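Local coordinates for glutathione S-transferase (Burkholderia glumae, PDB 4ISD), which binds glutathione and, as a glutathione transferase homolog, probably catalyses its conjugation, through the thiol sulfur, to electrophilic substrates, at the interface of chains A and B. Numbering follows the deposited sequence. Chains: chain A/B, Glutathione S-transferase.

Contact 1: the interface of chains A and B. Residues chain A 102-103, 106; chain B 57-58, 69-72.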
loop_
_atom_site.group_PDB
_atom_site.type_symbol
_atom_site.label_atom_id
_atom_site.label_comp_id
_atom_site.label_asym_id
_atom_site.label_seq_id
_atom_site.Cartn_x
_atom_site.Cartn_y
_atom_site.Cartn_z
ATOM N N ALA A 102 -12.773 -0.815 -0.324
ATOM C CA ALA A 102 -11.855 -1.194 0.750
ATOM C C ALA A 102 -11.201 -2.560 0.471
ATOM O O ALA A 102 -10.033 -2.789 0.828
ATOM C CB ALA A 102 -12.556 -1.160 2.133
ATOM N N LEU A 103 -11.939 -3.452 -0.192
ATOM C CA LEU A 103 -11.404 -4.777 -0.496
ATOM C C LEU A 103 -10.346 -4.743 -1.609
ATOM O O LEU A 103 -9.367 -5.513 -1.588
ATOM C CB LEU A 103 -12.526 -5.757 -0.842
ATOM C CG LEU A 103 -13.458 -6.038 0.331
ATOM C CD1 LEU A 103 -14.482 -7.080 -0.018
ATOM C CD2 LEU A 103 -12.648 -6.460 1.552
ATOM N N GLN A 106 -7.325 -3.320 0.020
ATOM C CA GLN A 106 -6.717 -4.457 0.704
ATOM C C GLN A 106 -5.910 -5.376 -0.224
ATOM O O GLN A 106 -4.775 -5.741 0.090
ATOM C CB GLN A 106 -7.775 -5.278 1.416
ATOM C CG GLN A 106 -7.286 -6.654 1.813
ATOM C CD GLN A 106 -8.334 -7.423 2.586
ATOM O OE1 GLN A 106 -8.280 -7.508 3.825
ATOM N NE2 GLN A 106 -9.310 -7.982 1.860
ATOM N N LEU B 57 -8.681 -12.551 5.191
ATOM C CA LEU B 57 -8.231 -13.150 3.931
ATOM C C LEU B 57 -6.722 -13.422 3.902
ATOM O O LEU B 57 -6.268 -14.475 3.461
ATOM C CB LEU B 57 -8.600 -12.223 2.766
ATOM C CG LEU B 57 -8.062 -12.553 1.369
ATOM C CD1 LEU B 57 -8.818 -13.722 0.746
ATOM C CD2 LEU B 57 -8.107 -11.310 0.468
ATOM N N THR B 58 -5.955 -12.451 4.375
ATOM C CA THR B 58 -4.504 -12.454 4.236
ATOM C C THR B 58 -3.802 -13.274 5.312
ATOM O O THR B 58 -2.625 -13.618 5.174
ATOM C CB THR B 58 -3.982 -11.020 4.294
ATOM O OG1 THR B 58 -4.193 -10.496 5.614
ATOM C CG2 THR B 58 -4.733 -10.164 3.281
ATOM N N PHE B 69 -18.777 -6.497 8.328
ATOM C CA PHE B 69 -17.691 -6.335 7.366
ATOM C C PHE B 69 -16.312 -6.513 8.010
ATOM O O PHE B 69 -16.049 -5.957 9.077
ATOM C CB PHE B 69 -17.803 -4.958 6.707
ATOM C CG PHE B 69 -16.731 -4.674 5.703
ATOM C CD1 PHE B 69 -16.681 -5.367 4.511
ATOM C CD2 PHE B 69 -15.776 -3.702 5.944
ATOM C CE1 PHE B 69 -15.692 -5.104 3.569
ATOM C CE2 PHE B 69 -14.788 -3.432 5.011
ATOM C CZ PHE B 69 -14.748 -4.137 3.818
ATOM N N THR B 70 -15.431 -7.286 7.372
ATOM C CA THR B 70 -14.073 -7.469 7.898
ATOM C C THR B 70 -13.006 -7.069 6.895
ATOM O O THR B 70 -13.203 -7.198 5.681
ATOM C CB THR B 70 -13.786 -8.914 8.368
ATOM O OG1 THR B 70 -13.831 -9.809 7.249
ATOM C CG2 THR B 70 -14.784 -9.345 9.430
ATOM N N LEU B 71 -11.863 -6.606 7.406
ATOM C CA LEU B 71 -10.854 -5.981 6.552
ATOM C C LEU B 71 -9.442 -6.039 7.145
ATOM O O LEU B 71 -9.209 -5.661 8.302
ATOM C CB LEU B 71 -11.262 -4.532 6.269
ATOM C CG LEU B 71 -10.405 -3.648 5.375
ATOM C CD1 LEU B 71 -10.453 -4.158 3.930
ATOM C CD2 LEU B 71 -10.885 -2.197 5.478
ATOM N N SER B 72 -8.499 -6.515 6.343
ATOM C CA SER B 72 -7.099 -6.551 6.746
ATOM C C SER B 72 -6.288 -5.513 5.959
ATOM O O SER B 72 -6.823 -4.901 5.023
ATOM C CB SER B 72 -6.536 -7.965 6.577
ATOM O OG SER B 72 -6.893 -8.778 7.692
#
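The thioredoxin-like N-terminal domain of chain B, a hallmark of the glutathione transferase family, meets helix 98-113 of the C-terminal domain of chain A. Strand 69-72 of chain B supplies much of the surface, and B:Leu57 adds a side chain from a nearby loop. A:Gln106 makes a polar link across the interface. Its amide oxygen OE1 accepts a hydrogen bond from the backbone N of B:Ser72 at 2.7 Å. The N-H comes in 25° off the carbonyl plane, and the bond is fairly straight at the hydrogen. CG lies anti to the backbone N (chi1 164°) and the next torsion is extended, which carries the amide from the helix to the strand. The other end of that amide, NE2, lies 3.8 Å from the methyl CD2 of B:Leu57. The aliphatic part of the glutamine is used too, since its CB packs on the methyl CD1 of B:Leu71 at 3.8 Å. The two methyls of B:Leu71 divide the work. CD1 also meets the backbone O of A:Ala102, and CD2 sits 3.9 Å from A:Ala102 CB. At the start of the strand, A:Leu103 and B:Phe69 run antiparallel alongside each other. The leucine methyl CD2 touches the rim of the phenyl ring at its far end, 3.9 Å from CZ, with CE1 about as near. A:Ala102 CB lies 4.1 Å from the same CZ.

Contact 2: the interface of chains A and B. Residues chain A 142, 145-146; chain B 47, 59.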
loop_
_atom_site.group_PDB
_atom_site.type_symbol
_atom_site.label_atom_id
_atom_site.label_comp_id
_atom_site.label_asym_id
_atom_site.label_seq_id
_atom_site.Cartn_x
_atom_site.Cartn_y
_atom_site.Cartn_z
ATOM N N LEU A 142 4.256 -21.558 2.389
ATOM C CA LEU A 142 3.175 -20.818 3.035
ATOM C C LEU A 142 2.611 -19.717 2.141
ATOM O O LEU A 142 1.400 -19.499 2.104
ATOM C CB LEU A 142 3.639 -20.218 4.365
ATOM C CG LEU A 142 2.610 -19.282 5.011
ATOM C CD1 LEU A 142 1.398 -20.066 5.486
ATOM C CD2 LEU A 142 3.208 -18.457 6.138
ATOM N N GLU A 145 0.638 -21.274 -0.599
ATOM C CA GLU A 145 -0.635 -21.751 -0.085
ATOM C C GLU A 145 -1.617 -20.597 0.065
ATOM O O GLU A 145 -2.781 -20.679 -0.352
ATOM C CB GLU A 145 -0.406 -22.450 1.247
ATOM C CG GLU A 145 -1.647 -22.886 1.973
ATOM C CD GLU A 145 -1.309 -23.780 3.155
ATOM O OE1 GLU A 145 -0.129 -23.792 3.577
ATOM O OE2 GLU A 145 -2.215 -24.479 3.657
ATOM N N LYS A 146 -1.132 -19.504 0.644
ATOM C CA LYS A 146 -1.967 -18.336 0.869
ATOM C C LYS A 146 -2.428 -17.771 -0.465
ATOM O O LYS A 146 -3.586 -17.371 -0.610
ATOM C CB LYS A 146 -1.210 -17.288 1.680
ATOM N N GLN B 47 -3.446 -19.106 11.434
ATOM C CA GLN B 47 -3.704 -20.041 10.325
ATOM C C GLN B 47 -4.515 -21.280 10.751
ATOM O O GLN B 47 -5.587 -21.176 11.360
ATOM C CB GLN B 47 -2.386 -20.477 9.660
ATOM C CG GLN B 47 -1.197 -19.552 9.914
ATOM C CD GLN B 47 -0.533 -19.086 8.637
ATOM O OE1 GLN B 47 -1.015 -19.367 7.543
ATOM N NE2 GLN B 47 0.578 -18.367 8.769
ATOM N N ARG B 59 -4.540 -13.596 6.372
ATOM C CA ARG B 59 -4.007 -14.348 7.505
ATOM C C ARG B 59 -2.841 -13.590 8.124
ATOM O O ARG B 59 -1.785 -14.163 8.395
ATOM C CB ARG B 59 -3.594 -15.774 7.106
ATOM C CG ARG B 59 -4.548 -16.449 6.133
ATOM C CD ARG B 59 -4.874 -17.855 6.551
ATOM N NE ARG B 59 -3.718 -18.746 6.489
ATOM C CZ ARG B 59 -3.383 -19.478 5.430
ATOM N NH1 ARG B 59 -4.111 -19.424 4.314
ATOM N NH2 ARG B 59 -2.317 -20.270 5.493
#
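A:Leu142 reaches from helix 139-154 of chain A to a polar pair on chain B, B:Gln47 and B:Arg59. Its CB carries the chain off the helix, with CG anti to the backbone N (chi1 173°). Beyond CG, both methyls meet the polar pair. CD1 meets the side-chain amide of B:Gln47 broadly and lies 3.8 Å from its carbon CD. It also lies 3.7 Å from the guanidinium nitrogen NH2 of B:Arg59. The amide nitrogen NE2 of B:Gln47 lies near both methyls, with CD2 at 3.7 Å. The leucine and glutamine side chains meet head-on from the two chains, while the arginine crosses the leucine at a slant.

Two bonds within chain B hold the amide to the guanidinium. B:Arg59 grips B:Gln47 OE1 side-on. NH2 donates to OE1 at 2.6 Å, nearly along the C=O axis. NE donates to the same OE1 at 3.0 Å, from 41° out of the carbonyl plane. The arginine chain is bent at chi2 (-134°) and again at chi3, turning this edge of the guanidinium toward the glutamine. A:Glu145 OE1 stands 4.6 Å from B:Arg59 NH2, too far for a salt bridge, but its opposite charge may favour this placing of the arginine. The site lies where a C-terminal-domain helix of chain A faces loop residues of the N-terminal domain of chain B.

Contact 3: the interface of chains A and B. Residues chain A 106, 109-110, 113-114; chain B 60, 73, 112.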
loop_
_atom_site.group_PDB
_atom_site.type_symbol
_atom_site.label_atom_id
_atom_site.label_comp_id
_atom_site.label_asym_id
_atom_site.label_seq_id
_atom_site.Cartn_x
_atom_site.Cartn_y
_atom_site.Cartn_z
ATOM N N GLN A 106 -7.325 -3.320 0.020
ATOM C CA GLN A 106 -6.717 -4.457 0.704
ATOM C C GLN A 106 -5.910 -5.376 -0.224
ATOM O O GLN A 106 -4.775 -5.741 0.090
ATOM C CB GLN A 106 -7.775 -5.278 1.416
ATOM C CG GLN A 106 -7.286 -6.654 1.813
ATOM C CD GLN A 106 -8.334 -7.423 2.586
ATOM O OE1 GLN A 106 -8.280 -7.508 3.825
ATOM N NE2 GLN A 106 -9.310 -7.982 1.860
ATOM N N ALA A 109 -2.576 -3.748 -1.462
ATOM C CA ALA A 109 -1.567 -3.650 -0.408
ATOM C C ALA A 109 -0.999 -5.021 -0.074
ATOM O O ALA A 109 0.201 -5.173 0.203
ATOM C CB ALA A 109 -2.166 -3.011 0.849
ATOM N N TRP A 110 -1.874 -6.019 -0.071
ATOM C CA TRP A 110 -1.452 -7.357 0.286
ATOM C C TRP A 110 -0.420 -7.810 -0.724
ATOM O O TRP A 110 0.685 -8.227 -0.359
ATOM C CB TRP A 110 -2.635 -8.316 0.290
ATOM C CG TRP A 110 -2.297 -9.658 0.863
ATOM C CD1 TRP A 110 -1.310 -9.948 1.772
ATOM C CD2 TRP A 110 -2.930 -10.902 0.546
ATOM N NE1 TRP A 110 -1.303 -11.299 2.046
ATOM C CE2 TRP A 110 -2.291 -11.901 1.308
ATOM C CE3 TRP A 110 -3.987 -11.259 -0.286
ATOM C CZ2 TRP A 110 -2.678 -13.241 1.244
ATOM C CZ3 TRP A 110 -4.364 -12.581 -0.343
ATOM C CH2 TRP A 110 -3.710 -13.561 0.416
ATOM N N SER A 113 2.960 -6.250 -0.361
ATOM C CA SER A 113 3.677 -6.367 0.923
ATOM C C SER A 113 3.807 -7.791 1.483
ATOM O O SER A 113 4.278 -7.981 2.607
ATOM C CB SER A 113 3.011 -5.491 1.984
ATOM O OG SER A 113 1.706 -5.969 2.271
ATOM N N ASP A 114 3.354 -8.781 0.725
ATOM C CA ASP A 114 3.497 -10.170 1.132
ATOM C C ASP A 114 4.110 -10.922 -0.041
ATOM O O ASP A 114 4.472 -10.306 -1.053
ATOM C CB ASP A 114 2.129 -10.762 1.476
ATOM C CG ASP A 114 2.168 -11.685 2.683
ATOM O OD1 ASP A 114 3.274 -12.039 3.147
ATOM O OD2 ASP A 114 1.079 -12.059 3.169
ATOM N N ARG B 60 -3.053 -12.287 8.314
ATOM C CA ARG B 60 -2.120 -11.405 9.010
ATOM C C ARG B 60 -2.899 -10.435 9.896
ATOM O O ARG B 60 -4.090 -10.197 9.675
ATOM C CB ARG B 60 -1.258 -10.625 8.013
ATOM C CG ARG B 60 -0.344 -11.492 7.144
ATOM C CD ARG B 60 0.829 -10.697 6.570
ATOM N NE ARG B 60 0.403 -9.635 5.659
ATOM C CZ ARG B 60 1.243 -8.905 4.931
ATOM N NH1 ARG B 60 0.782 -7.961 4.121
ATOM N NH2 ARG B 60 2.549 -9.125 5.010
ATOM N N GLU B 73 -5.019 -5.327 6.346
ATOM C CA GLU B 73 -4.124 -4.294 5.789
ATOM C C GLU B 73 -4.408 -2.898 6.383
ATOM O O GLU B 73 -5.345 -2.209 5.953
ATOM C CB GLU B 73 -4.146 -4.256 4.249
ATOM C CG GLU B 73 -3.481 -5.450 3.559
ATOM C CD GLU B 73 -1.957 -5.451 3.712
ATOM O OE1 GLU B 73 -1.366 -4.356 3.872
ATOM O OE2 GLU B 73 -1.351 -6.546 3.668
ATOM N N ARG B 112 5.504 0.195 3.868
ATOM C CA ARG B 112 4.957 -1.165 3.974
ATOM C C ARG B 112 5.578 -2.167 3.011
ATOM O O ARG B 112 5.395 -3.376 3.174
ATOM C CB ARG B 112 3.433 -1.140 3.779
ATOM C CG ARG B 112 2.695 -0.763 5.055
ATOM C CD ARG B 112 1.290 -0.300 4.807
ATOM N NE ARG B 112 0.608 0.058 6.051
ATOM C CZ ARG B 112 0.707 1.248 6.645
ATOM N NH1 ARG B 112 1.486 2.197 6.122
ATOM N NH2 ARG B 112 0.043 1.483 7.775
#
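B:Arg60 and B:Glu73 bury the larger surfaces here, and both face the end of helix 98-113 of chain A. B:Arg60 presents its guanidinium end-on to A:Ser113. NH1 donates to the hydroxyl OG at 2.9 Å, and the OG lies in the guanidinium plane. NH2 donates to the backbone O of A:Ser113 at 3.2 Å, from well above the carbonyl plane. The hydroxyl in turn donates to the backbone O of A:Ala109, which fixes its place. The carboxylate of A:Asp114 stacks on one guanidinium face, the two planes 11° apart, with OD2 over the rim of the guanidinium. Its OD1 forms a longer salt bridge to NH2 at 3.5 Å. A:Trp110 NE1 positions this carboxylate by donating to OD2 at 2.7 Å, on the anti lone pair. B:Glu73 bends at chi2 (-70°) and brings OE2 to B:Arg60 NH1, a salt bridge of 2.6 Å within chain B. The same carboxylate lies against the helix, with OE1 3.4 Å from A:Ala109 CB. B:Arg60 and B:Glu73 also line the glutathione pocket of chain B. The contact therefore joins one subunit's pocket wall to the other subunit, and may steady the pocket through dimer formation.

Contact 1 and contact 3 lie about 10 Å apart between the centres of their C-alpha atoms. They share A:Gln106 and follow one helix of chain A, 98-113. Contact 2 is about 15 Å from contact 1 and 13 Å from contact 3, and uses helix 139-154 instead. On chain B, neighbouring residues of one loop serve all three: B:Leu57 and B:Thr58, B:Arg59, and B:Arg60. Each patch has a twin with the chains exchanged, as the interface is two-fold symmetric. This arrangement fits the dimer common among glutathione transferases, with N-terminal domain packed against the partner's C-terminal domain.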